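Local coordinates for protein lipase (Acinetobacter baumannii, PDB 4OPM) that is a putative lipase of the alpha/beta hydrolase fold, probably hydrolysing the ester bonds of triacylglycerols or similar lipid esters, at residues A[17-25]-A[34-42]; A[179-187]-A[271-279]. All coordinates share one frame; numbering follows the deposited sequence. Where two conformers were deposited one is given.

Interaction 1 (A[17-25]-A[34-42])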
ATOM      1  N   ARG A  17       5.165   9.446  13.047  1.00 13.75           N
ATOM      2  CA  ARG A  17       6.310   9.066  12.207  1.00 13.63           C
ATOM      3  C   ARG A  17       7.573   8.922  13.078  1.00 17.04           C
ATOM      4  O   ARG A  17       8.330   7.956  12.928  1.00 15.19           O
ATOM      5  CB  ARG A  17       6.549  10.089  11.092  1.00 14.07           C
ATOM      6  CG  ARG A  17       5.434  10.132  10.058  1.00 15.00           C
ATOM      7  CD  ARG A  17       5.520  11.432   9.259  1.00 17.31           C
ATOM      8  NE  ARG A  17       4.278  11.656   8.510  1.00 19.05           N
ATOM      9  CZ  ARG A  17       3.850  12.843   8.101  1.00 27.36           C
ATOM     10  NH1 ARG A  17       4.552  13.939   8.370  1.00 18.67           N
ATOM     11  NH2 ARG A  17       2.710  12.949   7.435  1.00 19.98           N
ATOM     12  N   ASN A  18       7.771   9.870  14.016  1.00 15.34           N
ATOM     13  CA  ASN A  18       8.917   9.823  14.927  1.00 15.79           C
ATOM     14  C   ASN A  18       8.880   8.532  15.783  1.00 18.95           C
ATOM     15  O   ASN A  18       9.904   7.865  15.928  1.00 18.09           O
ATOM     16  CB  ASN A  18       8.952  11.059  15.820  1.00 17.98           C
ATOM     17  CG  ASN A  18      10.258  11.162  16.561  1.00 42.13           C
ATOM     18  OD1 ASN A  18      10.364  10.796  17.736  1.00 42.10           O
ATOM     19  ND2 ASN A  18      11.305  11.553  15.856  1.00 32.57           N
ATOM     20  N   TRP A  19       7.696   8.165  16.296  1.00 16.06           N
ATOM     21  CA  TRP A  19       7.478   6.951  17.090  1.00 16.01           C
ATOM     22  C   TRP A  19       7.811   5.688  16.256  1.00 18.64           C
ATOM     23  O   TRP A  19       8.301   4.697  16.797  1.00 18.70           O
ATOM     24  CB  TRP A  19       6.023   6.914  17.608  1.00 14.74           C
ATOM     25  CG  TRP A  19       5.595   5.582  18.143  1.00 15.26           C
ATOM     26  CD1 TRP A  19       5.832   5.077  19.392  1.00 18.10           C
ATOM     27  CD2 TRP A  19       4.894   4.558  17.417  1.00 14.58           C
ATOM     28  NE1 TRP A  19       5.330   3.796  19.485  1.00 17.23           N
ATOM     29  CE2 TRP A  19       4.726   3.464  18.298  1.00 18.54           C
ATOM     30  CE3 TRP A  19       4.360   4.475  16.113  1.00 15.87           C
ATOM     31  CZ2 TRP A  19       4.052   2.296  17.917  1.00 17.47           C
ATOM     32  CZ3 TRP A  19       3.699   3.314  15.727  1.00 17.50           C
ATOM     33  CH2 TRP A  19       3.528   2.251  16.629  1.00 17.77           C
ATOM     34  N   ALA A  20       7.525   5.734  14.943  1.00 15.81           N
ATOM     35  CA  ALA A  20       7.799   4.642  14.018  1.00 15.30           C
ATOM     36  C   ALA A  20       9.293   4.582  13.606  1.00 18.58           C
ATOM     37  O   ALA A  20       9.689   3.650  12.895  1.00 17.94           O
ATOM     38  CB  ALA A  20       6.923   4.780  12.790  1.00 15.87           C
ATOM     39  N   GLY A  21      10.088   5.567  14.053  1.00 15.23           N
ATOM     40  CA  GLY A  21      11.504   5.686  13.716  1.00 15.80           C
ATOM     41  C   GLY A  21      11.708   6.200  12.298  1.00 20.08           C
ATOM     42  O   GLY A  21      12.689   5.852  11.637  1.00 19.83           O
ATOM     43  N   LEU A  22      10.762   7.039  11.823  1.00 16.27           N
ATOM     44  CA  LEU A  22      10.781   7.607  10.484  1.00 15.68           C
ATOM     45  C   LEU A  22      10.967   9.104  10.493  1.00 19.88           C
ATOM     46  O   LEU A  22      10.517   9.791  11.422  1.00 19.50           O
ATOM     47  CB  LEU A  22       9.449   7.304   9.772  1.00 14.30           C
ATOM     48  CG  LEU A  22       9.045   5.823   9.605  1.00 16.89           C
ATOM     49  CD1 LEU A  22       7.563   5.706   9.243  1.00 16.27           C
ATOM     50  CD2 LEU A  22       9.911   5.117   8.536  1.00 17.93           C
ATOM     51  N   GLN A  23      11.571   9.617   9.419  1.00 17.78           N
ATOM     52  CA  GLN A  23      11.678  11.048   9.171  1.00 18.76           C
ATOM     53  C   GLN A  23      11.110  11.334   7.776  1.00 20.66           C
ATOM     54  O   GLN A  23      11.109  10.448   6.919  1.00 20.17           O
ATOM     55  CB  GLN A  23      13.104  11.583   9.361  1.00 22.11           C
ATOM     56  CG  GLN A  23      14.122  11.161   8.320  1.00 31.34           C
ATOM     57  CD  GLN A  23      15.461  11.795   8.641  1.00 46.98           C
ATOM     58  OE1 GLN A  23      15.625  13.014   8.606  1.00 42.95           O
ATOM     59  NE2 GLN A  23      16.436  10.988   9.004  1.00 36.11           N
ATOM     60  N   SER A  24      10.580  12.547   7.579  1.00 16.49           N
ATOM     61  CA  SER A  24       9.984  12.958   6.312  1.00 16.20           C
ATOM     62  C   SER A  24      11.042  13.566   5.429  1.00 20.77           C
ATOM     63  O   SER A  24      11.855  14.379   5.885  1.00 20.89           O
ATOM     64  CB  SER A  24       8.828  13.928   6.529  1.00 18.27           C
ATOM     65  OG  SER A  24       7.775  13.282   7.231  1.00 19.35           O
ATOM     66  N   LYS A  25      11.070  13.115   4.172  1.00 17.67           N
ATOM     67  CA  LYS A  25      12.032  13.565   3.178  1.00 18.59           C
ATOM     68  C   LYS A  25      11.304  13.914   1.889  1.00 21.40           C
ATOM     69  O   LYS A  25      10.129  13.561   1.710  1.00 20.58           O
ATOM     70  CB  LYS A  25      13.115  12.492   2.949  1.00 21.85           C
ATOM     71  CG  LYS A  25      14.065  12.366   4.154  1.00 26.69           C
ATOM     72  CD  LYS A  25      15.394  11.773   3.823  1.00 33.85           C
ATOM     73  CE  LYS A  25      16.230  11.618   5.074  1.00 40.57           C
ATOM     74  NZ  LYS A  25      17.475  10.852   4.810  1.00 42.57           N
ATOM     75  N   TRP A  34       8.536  13.909  -4.930  1.00 19.74           N
ATOM     76  CA  TRP A  34       8.128  12.831  -4.053  1.00 19.29           C
ATOM     77  C   TRP A  34       8.267  13.204  -2.591  1.00 22.66           C
ATOM     78  O   TRP A  34       9.312  13.705  -2.176  1.00 22.01           O
ATOM     79  CB  TRP A  34       8.973  11.570  -4.320  1.00 18.35           C
ATOM     80  CG  TRP A  34       8.683  10.894  -5.628  1.00 19.17           C
ATOM     81  CD1 TRP A  34       9.254  11.167  -6.837  1.00 22.49           C
ATOM     82  CD2 TRP A  34       7.803   9.784  -5.840  1.00 18.81           C
ATOM     83  NE1 TRP A  34       8.780  10.297  -7.793  1.00 21.92           N
ATOM     84  CE2 TRP A  34       7.865   9.455  -7.215  1.00 22.88           C
ATOM     85  CE3 TRP A  34       6.948   9.039  -4.999  1.00 19.36           C
ATOM     86  CZ2 TRP A  34       7.124   8.405  -7.771  1.00 22.68           C
ATOM     87  CZ3 TRP A  34       6.213   7.992  -5.551  1.00 21.04           C
ATOM     88  CH2 TRP A  34       6.293   7.697  -6.923  1.00 21.84           C
ATOM     89  N   SER A  35       7.225  12.917  -1.814  1.00 18.56           N
ATOM     90  CA  SER A  35       7.240  12.986  -0.357  1.00 18.22           C
ATOM     91  C   SER A  35       7.387  11.541   0.109  1.00 20.99           C
ATOM     92  O   SER A  35       6.696  10.663  -0.425  1.00 21.57           O
ATOM     93  CB  SER A  35       5.957  13.619   0.178  1.00 21.41           C
ATOM     94  OG  SER A  35       5.843  13.419   1.578  1.00 28.40           O
ATOM     95  N   TYR A  36       8.297  11.270   1.048  1.00 16.60           N
ATOM     96  CA  TYR A  36       8.468   9.902   1.537  1.00 16.05           C
ATOM     97  C   TYR A  36       9.007   9.885   2.949  1.00 19.83           C
ATOM     98  O   TYR A  36       9.633  10.855   3.395  1.00 19.52           O
ATOM     99  CB  TYR A  36       9.377   9.053   0.618  1.00 17.06           C
ATOM    100  CG  TYR A  36      10.823   9.501   0.515  1.00 18.37           C
ATOM    101  CD1 TYR A  36      11.186  10.564  -0.312  1.00 20.95           C
ATOM    102  CD2 TYR A  36      11.843   8.789   1.151  1.00 19.12           C
ATOM    103  CE1 TYR A  36      12.521  10.946  -0.455  1.00 22.53           C
ATOM    104  CE2 TYR A  36      13.180   9.171   1.024  1.00 20.48           C
ATOM    105  CZ  TYR A  36      13.513  10.247   0.214  1.00 24.15           C
ATOM    106  OH  TYR A  36      14.820  10.638   0.050  1.00 23.74           O
ATOM    107  N   SER A  37       8.719   8.786   3.656  1.00 15.71           N
ATOM    108  CA  SER A  37       9.250   8.529   4.987  1.00 14.56           C
ATOM    109  C   SER A  37      10.453   7.634   4.848  1.00 19.43           C
ATOM    110  O   SER A  37      10.484   6.760   3.965  1.00 18.54           O
ATOM    111  CB  SER A  37       8.203   7.853   5.875  1.00 15.68           C
ATOM    112  OG  SER A  37       7.081   8.687   6.057  1.00 19.37           O
ATOM    113  N   GLU A  38      11.452   7.847   5.702  1.00 17.37           N
ATOM    114  CA  GLU A  38      12.650   7.023   5.696  1.00 16.88           C
ATOM    115  C   GLU A  38      13.081   6.750   7.120  1.00 19.86           C
ATOM    116  O   GLU A  38      13.097   7.670   7.943  1.00 19.05           O
ATOM    117  CB  GLU A  38      13.777   7.695   4.898  1.00 18.63           C
ATOM    118  CG  GLU A  38      15.077   6.901   4.871  1.00 23.61           C
ATOM    119  CD  GLU A  38      16.194   7.467   4.015  1.00 33.75           C
ATOM    120  OE1 GLU A  38      16.071   8.622   3.551  1.00 29.61           O
ATOM    121  OE2 GLU A  38      17.211   6.762   3.835  1.00 29.13           O
ATOM    122  N   GLY A  39      13.438   5.503   7.385  1.00 18.20           N
ATOM    123  CA  GLY A  39      13.924   5.081   8.696  1.00 18.27           C
ATOM    124  C   GLY A  39      14.921   3.943   8.627  1.00 22.69           C
ATOM    125  O   GLY A  39      15.076   3.290   7.586  1.00 21.49           O
ATOM    126  N   GLY A  40      15.626   3.740   9.736  1.00 21.49           N
ATOM    127  CA  GLY A  40      16.638   2.699   9.848  1.00 21.51           C
ATOM    128  C   GLY A  40      17.972   3.039   9.205  1.00 25.52           C
ATOM    129  O   GLY A  40      18.111   4.052   8.507  1.00 24.69           O
ATOM    130  N   SER A  41      18.965   2.180   9.438  1.00 23.14           N
ATOM    131  CA  SER A  41      20.319   2.364   8.928  1.00 24.16           C
ATOM    132  C   SER A  41      20.426   1.965   7.458  1.00 30.02           C
ATOM    133  O   SER A  41      19.878   0.941   7.051  1.00 28.64           O
ATOM    134  CB  SER A  41      21.308   1.542   9.753  1.00 26.29           C
ATOM    135  OG  SER A  41      22.629   1.684   9.258  1.00 33.58           O
ATOM    136  N   SER A  42      21.215   2.719   6.694  1.00 29.01           N
ATOM    137  CA  SER A  42      21.490   2.421   5.286  1.00 30.10           C
ATOM    138  C   SER A  42      22.354   1.130   5.144  1.00 33.18           C
ATOM    139  O   SER A  42      22.466   0.597   4.046  1.00 34.31           O
ATOM    140  CB  SER A  42      22.186   3.607   4.619  1.00 36.19           C
ATOM    141  OG  SER A  42      23.368   3.958   5.320  1.00 49.08           O
TER
HETATM  142  O   HOH W   1      15.244   5.233  12.133  1.00 29.40           O
HETATM  143  O   HOH W   2       7.762  14.550   2.949  1.00 36.18           O
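Strands 22-29 and 32-39 pair as an antiparallel beta hairpin at the edge of the central sheet, and residues 22-25 meet 34-39 along its open end. Gln23 faces Glu38 and Lys25 faces Tyr36 as hydrogen-bonded pairs, with Ser24 opposite Ser37 as a non-hydrogen-bonded pair between them. Gln23 N gives its hydrogen to Glu38 O at 2.9 Å, and Lys25 N reaches Tyr36 O at 2.8 Å. On the sheet face carrying Gln23, Lys25, Tyr36 and Glu38, the Lys25 chain spans two partners, Tyr36 and Glu38. Its CB sits over one face of the Tyr36 ring, 3.8 Å from the ring centroid and offset toward the rim. CG of Lys25 lies anti to the carbonyl carbon (chi1 -71°) and the rest of the chain is extended, which carries the ammonium past the phenol to the next residue but one on the partner strand. There Lys25 NZ forms a salt bridge with Glu38 OE1 at 2.9 Å, approaching from above the carboxylate plane, while the other carboxylate oxygen is bonded to His72. This hairpin supplies the first two strands of the alpha/beta hydrolase sheet, strand 32-39 running antiparallel to 72-76. On the opposite face Leu22 CD1 packs 4.0 Å from Ser37 CB, and Arg57 bonds both Ser24 OG and Ser37 OG. Helix 9-19 ends in a Schellman motif at Gly21, whose carbonyl O lies 3.3 Å from Gly39 CA. A water bridges Gly21 O and Gly40 N; another links Lys25 O with Ser35 OG, which also bonds Asp77.

Interaction 2 (A[179-187]-A[271-279])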
ATOM      1  N   LYS A 179     -16.168   1.569   7.284  1.00 18.51           N
ATOM      2  CA  LYS A 179     -17.116   0.458   7.458  1.00 18.41           C
ATOM      3  C   LYS A 179     -16.941  -0.593   6.359  1.00 22.52           C
ATOM      4  O   LYS A 179     -17.293  -1.757   6.571  1.00 22.74           O
ATOM      5  CB  LYS A 179     -18.571   0.957   7.485  1.00 21.34           C
ATOM      6  CG  LYS A 179     -18.940   1.599   8.825  1.00 38.15           C
ATOM      7  CD  LYS A 179     -20.332   2.235   8.803  1.00 53.26           C
ATOM      8  CE  LYS A 179     -20.843   2.589  10.185  1.00 65.21           C
ATOM      9  NZ  LYS A 179     -20.163   3.782  10.757  1.00 75.32           N
ATOM     10  N   GLN A 180     -16.413  -0.191   5.185  1.00 18.29           N
ATOM     11  CA  GLN A 180     -16.211  -1.145   4.092  1.00 17.08           C
ATOM     12  C   GLN A 180     -14.811  -1.733   4.089  1.00 19.38           C
ATOM     13  O   GLN A 180     -14.628  -2.854   3.618  1.00 19.56           O
ATOM     14  CB  GLN A 180     -16.470  -0.500   2.700  1.00 18.25           C
ATOM     15  CG  GLN A 180     -17.745   0.360   2.554  1.00 20.38           C
ATOM     16  CD  GLN A 180     -18.967  -0.147   3.284  1.00 27.78           C
ATOM     17  OE1 GLN A 180     -19.578   0.586   4.070  1.00 25.90           O
ATOM     18  NE2 GLN A 180     -19.339  -1.402   3.073  1.00 18.82           N
ATOM     19  N   THR A 181     -13.808  -0.963   4.545  1.00 15.79           N
ATOM     20  CA  THR A 181     -12.416  -1.387   4.418  1.00 15.76           C
ATOM     21  C   THR A 181     -11.843  -2.053   5.669  1.00 19.44           C
ATOM     22  O   THR A 181     -10.756  -2.616   5.592  1.00 19.32           O
ATOM     23  CB  THR A 181     -11.524  -0.191   4.024  1.00 21.81           C
ATOM     24  OG1 THR A 181     -11.595   0.813   5.040  1.00 26.03           O
ATOM     25  CG2 THR A 181     -11.914   0.394   2.691  1.00 22.69           C
HETATM   26  N   MSE A 182     -12.507  -1.923   6.824  1.00 15.87           N
HETATM   27  CA  MSE A 182     -11.962  -2.523   8.037  1.00 15.15           C
HETATM   28  C   MSE A 182     -13.022  -3.256   8.839  1.00 20.19           C
HETATM   29  O   MSE A 182     -14.172  -2.820   8.896  1.00 21.09           O
HETATM   30  CB  MSE A 182     -11.275  -1.459   8.919  1.00 16.71           C
HETATM   31  CG  MSE A 182     -10.075  -0.827   8.230  1.00 21.17           C
HETATM   32 SE   MSE A 182      -9.054   0.280   9.433  0.75 27.42          SE
HETATM   33  CE  MSE A 182     -10.074   1.582   9.467  1.00 23.87           C
ATOM     34  N   PHE A 183     -12.617  -4.374   9.456  1.00 16.04           N
ATOM     35  CA  PHE A 183     -13.467  -5.165  10.347  1.00 15.34           C
ATOM     36  C   PHE A 183     -13.104  -4.840  11.803  1.00 19.64           C
ATOM     37  O   PHE A 183     -13.979  -4.766  12.670  1.00 19.22           O
ATOM     38  CB  PHE A 183     -13.307  -6.666  10.073  1.00 16.82           C
ATOM     39  CG  PHE A 183     -14.347  -7.504  10.789  1.00 18.09           C
ATOM     40  CD1 PHE A 183     -15.602  -7.714  10.223  1.00 21.87           C
ATOM     41  CD2 PHE A 183     -14.074  -8.072  12.029  1.00 20.41           C
ATOM     42  CE1 PHE A 183     -16.558  -8.512  10.869  1.00 23.47           C
ATOM     43  CE2 PHE A 183     -15.036  -8.860  12.683  1.00 23.15           C
ATOM     44  CZ  PHE A 183     -16.269  -9.066  12.105  1.00 22.69           C
ATOM     45  N   ASN A 184     -11.796  -4.623  12.055  1.00 16.79           N
ATOM     46  CA  ASN A 184     -11.283  -4.293  13.388  1.00 16.08           C
ATOM     47  C   ASN A 184     -10.551  -2.946  13.322  1.00 18.20           C
ATOM     48  O   ASN A 184      -9.331  -2.919  13.484  1.00 16.65           O
ATOM     49  CB  ASN A 184     -10.373  -5.420  13.876  1.00 16.67           C
ATOM     50  CG  ASN A 184      -9.903  -5.205  15.284  1.00 28.71           C
ATOM     51  OD1 ASN A 184     -10.686  -4.831  16.153  1.00 22.97           O
ATOM     52  ND2 ASN A 184      -8.600  -5.337  15.503  1.00 20.89           N
ATOM     53  N   PRO A 185     -11.238  -1.812  12.999  1.00 16.33           N
ATOM     54  CA  PRO A 185     -10.508  -0.544  12.889  1.00 15.84           C
ATOM     55  C   PRO A 185      -9.814  -0.177  14.197  1.00 17.90           C
ATOM     56  O   PRO A 185     -10.328  -0.510  15.269  1.00 16.37           O
ATOM     57  CB  PRO A 185     -11.610   0.470  12.545  1.00 17.91           C
ATOM     58  CG  PRO A 185     -12.880  -0.165  13.067  1.00 22.08           C
ATOM     59  CD  PRO A 185     -12.686  -1.609  12.770  1.00 17.43           C
ATOM     60  N   PRO A 186      -8.656   0.508  14.140  1.00 15.85           N
ATOM     61  CA  PRO A 186      -7.987   0.904  15.388  1.00 15.93           C
ATOM     62  C   PRO A 186      -8.725   2.072  16.049  1.00 18.08           C
ATOM     63  O   PRO A 186      -9.689   2.607  15.486  1.00 17.21           O
ATOM     64  CB  PRO A 186      -6.598   1.326  14.899  1.00 17.15           C
ATOM     65  CG  PRO A 186      -6.871   1.928  13.539  1.00 21.03           C
ATOM     66  CD  PRO A 186      -7.905   0.977  12.954  1.00 16.87           C
ATOM     67  N   PHE A 187      -8.278   2.469  17.241  1.00 14.32           N
ATOM     68  CA  PHE A 187      -8.898   3.611  17.894  1.00 14.27           C
ATOM     69  C   PHE A 187      -8.570   4.897  17.123  1.00 18.37           C
ATOM     70  O   PHE A 187      -7.396   5.209  16.897  1.00 17.84           O
ATOM     71  CB  PHE A 187      -8.443   3.725  19.346  1.00 15.21           C
ATOM     72  CG  PHE A 187      -8.819   5.036  20.013  1.00 15.62           C
ATOM     73  CD1 PHE A 187     -10.142   5.473  20.032  1.00 17.84           C
ATOM     74  CD2 PHE A 187      -7.848   5.833  20.609  1.00 16.33           C
ATOM     75  CE1 PHE A 187     -10.484   6.684  20.640  1.00 19.00           C
ATOM     76  CE2 PHE A 187      -8.199   7.022  21.260  1.00 19.06           C
ATOM     77  CZ  PHE A 187      -9.512   7.446  21.256  1.00 17.13           C
ATOM     78  N   ASN A 271     -11.175 -12.094  11.839  1.00 17.37           N
ATOM     79  CA  ASN A 271     -11.698 -10.839  12.398  1.00 16.26           C
ATOM     80  C   ASN A 271     -10.893  -9.604  11.958  1.00 18.25           C
ATOM     81  O   ASN A 271     -10.749  -8.650  12.715  1.00 17.19           O
ATOM     82  CB  ASN A 271     -11.766 -10.915  13.938  1.00 17.82           C
ATOM     83  CG  ASN A 271     -12.685 -12.024  14.394  1.00 30.90           C
ATOM     84  OD1 ASN A 271     -13.802 -12.171  13.901  1.00 27.50           O
ATOM     85  ND2 ASN A 271     -12.178 -12.902  15.241  1.00 26.21           N
ATOM     86  N   VAL A 272     -10.405  -9.634  10.717  1.00 13.94           N
ATOM     87  CA  VAL A 272      -9.646  -8.539  10.111  1.00 12.90           C
ATOM     88  C   VAL A 272     -10.209  -8.331   8.702  1.00 16.74           C
ATOM     89  O   VAL A 272     -10.542  -9.312   8.033  1.00 16.37           O
ATOM     90  CB  VAL A 272      -8.115  -8.849  10.112  1.00 15.78           C
ATOM     91  CG1 VAL A 272      -7.342  -7.850   9.248  1.00 15.82           C
ATOM     92  CG2 VAL A 272      -7.556  -8.857  11.540  1.00 14.94           C
ATOM     93  N   GLY A 273     -10.323  -7.068   8.280  1.00 14.04           N
ATOM     94  CA  GLY A 273     -10.843  -6.701   6.969  1.00 14.61           C
ATOM     95  C   GLY A 273      -9.748  -6.458   5.947  1.00 17.06           C
ATOM     96  O   GLY A 273      -8.698  -7.111   5.962  1.00 16.77           O
ATOM     97  N   HIS A 274      -9.981  -5.486   5.077  1.00 13.70           N
ATOM     98  CA  HIS A 274      -9.074  -5.161   3.963  1.00 13.60           C
ATOM     99  C   HIS A 274      -7.765  -4.467   4.384  1.00 15.52           C
ATOM    100  O   HIS A 274      -6.851  -4.398   3.551  1.00 16.38           O
ATOM    101  CB  HIS A 274      -9.837  -4.251   2.971  1.00 13.79           C
ATOM    102  CG  HIS A 274      -9.101  -3.923   1.718  1.00 17.05           C
ATOM    103  ND1 HIS A 274      -8.708  -4.913   0.821  1.00 18.32           N
ATOM    104  CD2 HIS A 274      -8.725  -2.719   1.232  1.00 18.95           C
ATOM    105  CE1 HIS A 274      -8.099  -4.277  -0.164  1.00 17.96           C
ATOM    106  NE2 HIS A 274      -8.092  -2.959   0.035  1.00 18.58           N
HETATM  107  N   MSE A 275      -7.641  -3.979   5.650  1.00 12.65           N
HETATM  108  CA  MSE A 275      -6.442  -3.234   6.054  0.80 12.36           C
HETATM  109  C   MSE A 275      -5.722  -3.850   7.287  1.00 16.07           C
HETATM  110  O   MSE A 275      -5.589  -3.194   8.335  1.00 15.63           O
HETATM  111  CB  MSE A 275      -6.831  -1.761   6.312  0.80 14.51           C
HETATM  112  CG  MSE A 275      -5.684  -0.816   6.202  0.80 20.01           C
HETATM  113 SE   MSE A 275      -6.349   0.863   5.497  0.60 27.19          SE
HETATM  114  CE  MSE A 275      -4.632   1.594   5.077  0.80 24.36           C
ATOM    115  N   PRO A 276      -5.128  -5.073   7.159  1.00 13.73           N
ATOM    116  CA  PRO A 276      -4.389  -5.652   8.308  1.00 14.68           C
ATOM    117  C   PRO A 276      -3.251  -4.775   8.850  1.00 15.98           C
ATOM    118  O   PRO A 276      -2.947  -4.858  10.036  1.00 15.84           O
ATOM    119  CB  PRO A 276      -3.799  -6.937   7.724  1.00 16.71           C
ATOM    120  CG  PRO A 276      -4.744  -7.331   6.639  1.00 19.94           C
ATOM    121  CD  PRO A 276      -5.133  -6.014   6.015  1.00 15.81           C
ATOM    122  N   ILE A 277      -2.620  -3.940   7.991  1.00 13.45           N
ATOM    123  CA  ILE A 277      -1.507  -3.073   8.407  1.00 12.93           C
ATOM    124  C   ILE A 277      -1.948  -2.042   9.478  1.00 16.86           C
ATOM    125  O   ILE A 277      -1.102  -1.572  10.250  1.00 15.54           O
ATOM    126  CB  ILE A 277      -0.793  -2.414   7.219  1.00 15.91           C
ATOM    127  CG1 ILE A 277      -1.724  -1.449   6.436  1.00 16.42           C
ATOM    128  CG2 ILE A 277      -0.189  -3.517   6.307  1.00 15.91           C
ATOM    129  CD1 ILE A 277      -1.006  -0.568   5.365  1.00 17.37           C
ATOM    130  N   LEU A 278      -3.253  -1.717   9.541  1.00 14.08           N
ATOM    131  CA  LEU A 278      -3.794  -0.815  10.579  1.00 14.53           C
ATOM    132  C   LEU A 278      -4.692  -1.565  11.569  1.00 16.81           C
ATOM    133  O   LEU A 278      -4.840  -1.115  12.705  1.00 17.34           O
ATOM    134  CB  LEU A 278      -4.581   0.354   9.957  1.00 14.51           C
ATOM    135  CG  LEU A 278      -3.766   1.435   9.203  1.00 19.22           C
ATOM    136  CD1 LEU A 278      -4.689   2.540   8.716  1.00 21.76           C
ATOM    137  CD2 LEU A 278      -2.707   2.061  10.085  1.00 19.86           C
ATOM    138  N   GLU A 279      -5.275  -2.711  11.158  1.00 13.00           N
ATOM    139  CA  GLU A 279      -6.185  -3.468  12.041  1.00 12.15           C
ATOM    140  C   GLU A 279      -5.462  -4.493  12.933  1.00 17.55           C
ATOM    141  O   GLU A 279      -6.016  -4.900  13.960  1.00 18.49           O
ATOM    142  CB  GLU A 279      -7.212  -4.241  11.204  1.00 13.05           C
ATOM    143  CG  GLU A 279      -8.144  -3.386  10.354  1.00 14.85           C
ATOM    144  CD  GLU A 279      -9.059  -4.231   9.481  1.00 15.75           C
ATOM    145  OE1 GLU A 279      -9.903  -4.969  10.043  1.00 15.93           O
ATOM    146  OE2 GLU A 279      -8.893  -4.200   8.237  1.00 15.45           O
TER
HETATM  147  O   HOH W   3     -13.141  -5.034   4.509  1.00 17.65           O
HETATM  148  O   HOH W   4      -7.419  -2.531  15.440  1.00 28.42           O
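Glu279 reaches from the short helix 276-279 into the loop 182-184 that follows helix 173-181, and its buried carboxylate is the tight centre of this contact. OE1 accepts three backbone hydrogens. Phe183 N comes from above the carboxylate plane at 2.8 Å, Asn184 N arrives on the anti side with a nearly straight bond of 173°, and Gly273 N takes the syn side. OE2 receives Met275 N nearly along its C-O axis, so four amides from both segments fix the rotation of the group. The extended Glu279 chain crosses that of Met182, a selenomethionine, whose CG lies 3.6 Å from OE2 and 3.9 Å from Met275 CB.

The outer side is looser. The exposed Phe183 brings a ring edge to Asn271 O, 3.4 Å from CD2. Asn184 ND2 makes a weak bond to Glu279 O, and a water joins that oxygen to Asn184 O.

At the other end Thr181 O lies 3.2 Å from His274 CB and accepts a weak bond from His274 N. The His274 ring bonds Ser120 and Asp245, consistent with the Ser-His-Asp catalytic triad of alpha/beta hydrolases, its histidine on the loop after the last strand.

In the fold
Interaction 1 closes early in the chain, before interaction 2 opens; their centres lie 24 Å apart and they share no residue or secondary-structure element. Both are partly buried. In interaction 1 neighbours along the chain meet by regular strand pairing at the sheet's outer edge, and its one direct charge pair lies at a partly exposed surface. Interaction 2 joins pieces 84 residues apart, the end of helix 173-181 with the loop after it, and the loop following strand 267-269 with the short helix 276-279, through a buried carboxylate held by irregular backbone. Helix 61-64 comes near both, touching Leu22 in interaction 1 and Pro186 and Leu278 in interaction 2. Only interaction 2 includes a member of the probable triad.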